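Local coordinates for variant surface glycoprotein MITat 1.13 (Trypanosoma brucei, PDB 6Z8H) that probably forms the dense coat on the parasite's surface, whose switching between antigenically distinct versions lets the trypanosome evade the host immune response, at residues Asp46-Lys51 against Ala270-Gly275; Glu183-Pro188 against Val263-Leu268. All blocks are in the same frame, centred on the assembly; numbering follows the deposited sequence.

Contact 1. Residues Asp46-Lys51 against Ala270-Gly275; sequences DLYTSK and AIRSAG
Tyr-48 reaches from helix 34-75 to helix 260-273 and meets two consecutive residues there, Ile-271 with its ring and Arg-272 with its hydroxyl. With CG anti to the carbonyl carbon (chi1 -56°), the ring stretches across the gap between the helices, the two nearest CA atoms, those of Tyr-48 and Ile-271, lying 8.2 Å apart. Ile-271 comes up obliquely beside the CG-CD2 side of the ring; its CG2 lies 3.7 Å from Tyr-48 CD2, and its CD1 is close to the same carbon. Arg-272 takes the far end. Its CG sits at the ring edge, 3.8 Å from Tyr-48 CE2. A bend further out along the chain, at chi3, folds the guanidinium back so that NH1 donates to Tyr-48 OH over 2.8 Å, with an N-H...O angle of 159°. The hydroxyl lies in the guanidinium plane, which is turned 40° from the ring. Glu-182 also hydrogen-bonds Tyr-48 OH, so the phenol oxygen is held from two residues. Just beyond, helix 260-273 ends in a Schellman motif at Gly-275. Helix 78-129 packs against Ile-271 through Leu-108 and Ala-112, so this buried contact joins helix 260-273 to the two long helices, 34-75 and 78-129, that run along the elongated VSG.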
loop_
_atom_site.group_PDB
_atom_site.type_symbol
_atom_site.label_atom_id
_atom_site.label_comp_id
_atom_site.label_asym_id
_atom_site.label_seq_id
_atom_site.Cartn_x
_atom_site.Cartn_y
_atom_site.Cartn_z
ATOM N N ASP A 46 -2.822 -10.812 1.515
ATOM C CA ASP A 46 -3.035 -10.651 2.946
ATOM C C ASP A 46 -2.050 -11.469 3.776
ATOM O O ASP A 46 -1.680 -11.042 4.885
ATOM C CB ASP A 46 -4.470 -11.025 3.319
ATOM C CG ASP A 46 -4.831 -10.588 4.734
ATOM O OD1 ASP A 46 -5.038 -9.373 4.953
ATOM O OD2 ASP A 46 -4.861 -11.453 5.646
ATOM N N LEU A 47 -1.550 -12.598 3.255
ATOM C CA LEU A 47 -0.535 -13.346 4.002
ATOM C C LEU A 47 0.691 -12.474 4.275
ATOM O O LEU A 47 1.295 -12.522 5.365
ATOM C CB LEU A 47 -0.070 -14.565 3.215
ATOM C CG LEU A 47 -1.135 -15.572 2.795
ATOM C CD1 LEU A 47 -0.482 -16.652 1.956
ATOM C CD2 LEU A 47 -1.831 -16.142 3.997
ATOM N N TYR A 48 1.107 -11.708 3.268
ATOM C CA TYR A 48 2.298 -10.880 3.380
ATOM C C TYR A 48 2.004 -9.582 4.103
ATOM O O TYR A 48 2.814 -9.137 4.922
ATOM C CB TYR A 48 2.887 -10.602 1.993
ATOM C CG TYR A 48 3.216 -11.844 1.197
ATOM C CD1 TYR A 48 2.250 -12.449 0.404
ATOM C CD2 TYR A 48 4.485 -12.398 1.206
ATOM C CE1 TYR A 48 2.535 -13.562 -0.329
ATOM C CE2 TYR A 48 4.774 -13.541 0.484
ATOM C CZ TYR A 48 3.787 -14.119 -0.293
ATOM O OH TYR A 48 4.040 -15.253 -1.054
ATOM N N THR A 49 0.882 -8.927 3.812
ATOM C CA THR A 49 0.634 -7.650 4.484
ATOM C C THR A 49 0.277 -7.839 5.953
ATOM O O THR A 49 0.605 -6.976 6.781
ATOM C CB THR A 49 -0.463 -6.857 3.773
ATOM O OG1 THR A 49 -1.676 -7.624 3.756
ATOM C CG2 THR A 49 -0.052 -6.548 2.344
ATOM N N SER A 50 -0.316 -8.971 6.310
ATOM C CA SER A 50 -0.633 -9.230 7.705
ATOM C C SER A 50 0.639 -9.443 8.500
ATOM O O SER A 50 0.777 -8.911 9.604
ATOM C CB SER A 50 -1.523 -10.467 7.839
ATOM O OG SER A 50 -2.140 -10.495 9.120
ATOM N N LYS A 51 1.609 -10.179 7.939
ATOM C CA LYS A 51 2.884 -10.344 8.635
ATOM C C LYS A 51 3.655 -9.029 8.701
ATOM O O LYS A 51 4.322 -8.744 9.703
ATOM C CB LYS A 51 3.724 -11.402 7.933
ATOM C CG LYS A 51 3.166 -12.827 8.048
ATOM C CD LYS A 51 3.112 -13.368 9.487
ATOM C CE LYS A 51 2.600 -14.806 9.539
ATOM N NZ LYS A 51 2.372 -15.290 10.923
ATOM N N ALA A 270 8.940 -12.172 -5.150
ATOM C CA ALA A 270 10.057 -11.295 -4.793
ATOM C C ALA A 270 10.188 -11.113 -3.287
ATOM O O ALA A 270 11.304 -10.973 -2.765
ATOM C CB ALA A 270 9.895 -9.929 -5.460
ATOM N N ILE A 271 9.062 -11.101 -2.576
ATOM C CA ILE A 271 9.113 -10.974 -1.132
ATOM C C ILE A 271 9.754 -12.215 -0.540
ATOM O O ILE A 271 10.648 -12.133 0.306
ATOM C CB ILE A 271 7.714 -10.734 -0.541
ATOM C CG1 ILE A 271 7.091 -9.443 -1.066
ATOM C CG2 ILE A 271 7.794 -10.699 1.000
ATOM C CD1 ILE A 271 5.643 -9.284 -0.659
ATOM N N ARG A 272 9.325 -13.391 -0.998
ATOM C CA ARG A 272 9.871 -14.644 -0.486
ATOM C C ARG A 272 11.349 -14.787 -0.831
ATOM O O ARG A 272 12.154 -15.209 0.007
ATOM C CB ARG A 272 9.062 -15.819 -1.047
ATOM C CG ARG A 272 7.570 -15.707 -0.789
ATOM C CD ARG A 272 6.869 -17.049 -0.982
ATOM N NE ARG A 272 7.102 -17.559 -2.319
ATOM C CZ ARG A 272 6.343 -17.282 -3.373
ATOM N NH1 ARG A 272 5.285 -16.485 -3.265
ATOM N NH2 ARG A 272 6.657 -17.795 -4.553
ATOM N N SER A 273 11.740 -14.390 -2.040
ATOM C CA SER A 273 13.132 -14.555 -2.448
ATOM C C SER A 273 14.061 -13.697 -1.605
ATOM O O SER A 273 15.212 -14.080 -1.358
ATOM C CB SER A 273 13.292 -14.185 -3.921
ATOM O OG SER A 273 12.642 -15.138 -4.737
ATOM N N ALA A 274 13.577 -12.553 -1.137
ATOM C CA ALA A 274 14.364 -11.679 -0.275
ATOM C C ALA A 274 14.343 -12.115 1.187
ATOM O O ALA A 274 15.031 -11.517 2.018
ATOM C CB ALA A 274 13.843 -10.245 -0.397
ATOM N N GLY A 275 13.588 -13.154 1.514
ATOM C CA GLY A 275 13.400 -13.541 2.897
ATOM C C GLY A 275 12.687 -12.512 3.732
ATOM O O GLY A 275 12.975 -12.393 4.935
#

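Contact 2. Residues Glu183-Pro188 against Val263-Leu268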
loop_
_atom_site.group_PDB
_atom_site.type_symbol
_atom_site.label_atom_id
_atom_site.label_comp_id
_atom_site.label_asym_id
_atom_site.label_seq_id
_atom_site.Cartn_x
_atom_site.Cartn_y
_atom_site.Cartn_z
ATOM N N GLU A 183 5.204 -21.551 -2.501
ATOM C CA GLU A 183 6.230 -21.926 -3.470
ATOM C C GLU A 183 5.646 -22.696 -4.650
ATOM O O GLU A 183 6.238 -22.696 -5.735
ATOM C CB GLU A 183 7.347 -22.746 -2.819
ATOM C CG GLU A 183 8.572 -21.914 -2.435
ATOM C CD GLU A 183 8.937 -20.862 -3.484
ATOM O OE1 GLU A 183 9.353 -21.247 -4.600
ATOM O OE2 GLU A 183 8.745 -19.654 -3.203
ATOM N N ASN A 184 4.510 -23.370 -4.466
ATOM C CA ASN A 184 3.902 -24.158 -5.534
ATOM C C ASN A 184 2.539 -23.634 -5.974
ATOM O O ASN A 184 1.840 -24.310 -6.739
ATOM C CB ASN A 184 3.809 -25.631 -5.132
ATOM C CG ASN A 184 5.095 -26.385 -5.408
ATOM O OD1 ASN A 184 5.853 -26.023 -6.311
ATOM N ND2 ASN A 184 5.347 -27.431 -4.638
ATOM N N GLU A 185 2.164 -22.443 -5.549
ATOM C CA GLU A 185 0.891 -21.880 -5.960
ATOM C C GLU A 185 0.960 -21.491 -7.435
ATOM O O GLU A 185 1.945 -20.889 -7.875
ATOM C CB GLU A 185 0.588 -20.656 -5.086
ATOM C CG GLU A 185 -0.776 -20.027 -5.364
ATOM C CD GLU A 185 -1.937 -20.945 -5.002
ATOM O OE1 GLU A 185 -1.766 -21.781 -4.094
ATOM O OE2 GLU A 185 -3.017 -20.809 -5.616
ATOM N N PRO A 186 -0.027 -21.859 -8.239
ATOM C CA PRO A 186 0.005 -21.492 -9.656
ATOM C C PRO A 186 -0.327 -20.022 -9.862
ATOM O O PRO A 186 -0.936 -19.360 -9.018
ATOM C CB PRO A 186 -1.069 -22.388 -10.286
ATOM C CG PRO A 186 -2.020 -22.672 -9.133
ATOM C CD PRO A 186 -1.156 -22.742 -7.905
ATOM N N GLU A 187 0.040 -19.542 -11.049
ATOM C CA GLU A 187 -0.284 -18.185 -11.439
ATOM C C GLU A 187 -1.800 -17.989 -11.457
ATOM O O GLU A 187 -2.558 -18.914 -11.789
ATOM C CB GLU A 187 0.241 -17.899 -12.847
ATOM C CG GLU A 187 1.645 -17.344 -12.878
ATOM C CD GLU A 187 2.407 -17.739 -14.123
ATOM O OE1 GLU A 187 3.319 -18.586 -14.013
ATOM O OE2 GLU A 187 2.088 -17.203 -15.206
ATOM N N PRO A 188 -2.268 -16.783 -11.134
ATOM C CA PRO A 188 -3.692 -16.471 -11.311
ATOM C C PRO A 188 -4.081 -16.611 -12.777
ATOM O O PRO A 188 -3.292 -16.301 -13.675
ATOM C CB PRO A 188 -3.801 -15.013 -10.839
ATOM C CG PRO A 188 -2.595 -14.803 -9.961
ATOM C CD PRO A 188 -1.520 -15.628 -10.615
ATOM N N VAL A 263 2.701 -10.585 -13.323
ATOM C CA VAL A 263 3.564 -9.636 -12.626
ATOM C C VAL A 263 3.197 -9.542 -11.153
ATOM O O VAL A 263 4.078 -9.387 -10.298
ATOM C CB VAL A 263 3.475 -8.280 -13.346
ATOM C CG1 VAL A 263 3.993 -7.173 -12.528
ATOM C CG2 VAL A 263 4.203 -8.343 -14.693
ATOM N N ALA A 264 1.906 -9.627 -10.827
ATOM C CA ALA A 264 1.480 -9.669 -9.432
ATOM C C ALA A 264 2.017 -10.911 -8.729
ATOM O O ALA A 264 2.577 -10.824 -7.625
ATOM C CB ALA A 264 -0.045 -9.601 -9.371
ATOM N N HIS A 265 1.870 -12.077 -9.368
ATOM C CA HIS A 265 2.426 -13.318 -8.838
ATOM C C HIS A 265 3.921 -13.175 -8.595
ATOM O O HIS A 265 4.437 -13.605 -7.560
ATOM C CB HIS A 265 2.165 -14.425 -9.855
ATOM C CG HIS A 265 2.292 -15.830 -9.339
ATOM N ND1 HIS A 265 1.464 -16.348 -8.371
ATOM C CD2 HIS A 265 3.057 -16.862 -9.762
ATOM C CE1 HIS A 265 1.736 -17.629 -8.193
ATOM N NE2 HIS A 265 2.682 -17.972 -9.046
ATOM N N GLU A 266 4.660 -12.634 -9.540
ATOM C CA GLU A 266 6.122 -12.467 -9.438
ATOM C C GLU A 266 6.453 -11.509 -8.283
ATOM O O GLU A 266 7.524 -11.698 -7.695
ATOM C CB GLU A 266 6.726 -11.972 -10.740
ATOM C CG GLU A 266 8.236 -11.824 -10.695
ATOM C CD GLU A 266 8.992 -13.000 -10.085
ATOM O OE1 GLU A 266 9.676 -12.802 -9.021
ATOM O OE2 GLU A 266 8.882 -14.127 -10.660
ATOM N N ALA A 267 5.597 -10.540 -7.967
ATOM C CA ALA A 267 5.896 -9.601 -6.888
ATOM C C ALA A 267 5.771 -10.275 -5.533
ATOM O O ALA A 267 6.552 -9.982 -4.615
ATOM C CB ALA A 267 4.955 -8.404 -6.955
ATOM N N LEU A 268 4.841 -11.216 -5.395
ATOM C CA LEU A 268 4.795 -12.027 -4.185
ATOM C C LEU A 268 6.044 -12.897 -4.058
ATOM O O LEU A 268 6.649 -12.974 -2.979
ATOM C CB LEU A 268 3.532 -12.887 -4.190
ATOM C CG LEU A 268 2.215 -12.099 -4.205
ATOM C CD1 LEU A 268 1.040 -13.052 -4.181
ATOM C CD2 LEU A 268 2.172 -11.123 -3.011
#
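Residues 183-188 form an irregular loop, extended from Glu-185 to Pro-188, that passes one turn of helix 260-273 and comes nearest at Glu-187 and His-265, whose CA atoms are 6.1 Å apart. On the helix side nearly all of the contact is the His-265 side chain; the loop passes across one face of its ring and reaches the NE2 edge. With CG anti to the backbone N (chi1 -163°), the ring projects from the helix against the loop. Glu-187 covers one face: its CA stands 3.8 Å from the ring centroid and only 7° off the normal, a well-centred CH-pi contact, and its CG continues over CD2 at 3.5 Å from that His-265 atom. At the ring edge, in its plane, the carbonyl O of Glu-185 lies 3.2 Å from His-265 NE2. The O of Pro-186 approaches His-265 CE1 to 3.3 Å, obliquely. Pro-188 CD lies obliquely on the same side of the ring as Glu-187, 3.8 Å from His-265 ND1 and near CB. That nitrogen is hydrogen-bonded to Arg-44 of helix 34-75, which would hold the ring's rotation from the side of the long helix. Glu-185 turns its carboxylate away from the histidine to a salt bridge with Arg-40. Pro-188 also touches Leu-41 of helix 34-75 and Tyr-123 of helix 78-129, so the loop leading from strand 152-155 to strand 194-202 lies against all three helices.

How the contacts relate
Contacts 1 and 2 sit about 12 Å apart, centre to centre, on helix 260-273: residues 263-268 and then 270-275 present successive turns, the first to a loop and the second to helix 34-75. Along the chain, both segments of contact 2 fall between the two segments of contact 1, in the order 46-51, 183-188, 263-268, 270-275. They touch directly, through the salt bridge of Arg-272 NE to Glu-183 OE2 (2.8 Å) and the packing of Tyr-48 CE1 on Leu-268 CD2 (3.6 Å). Together they fasten the shorter helix and the loop between two strands of the five-stranded sheet to the long helices of this elongated coat protein.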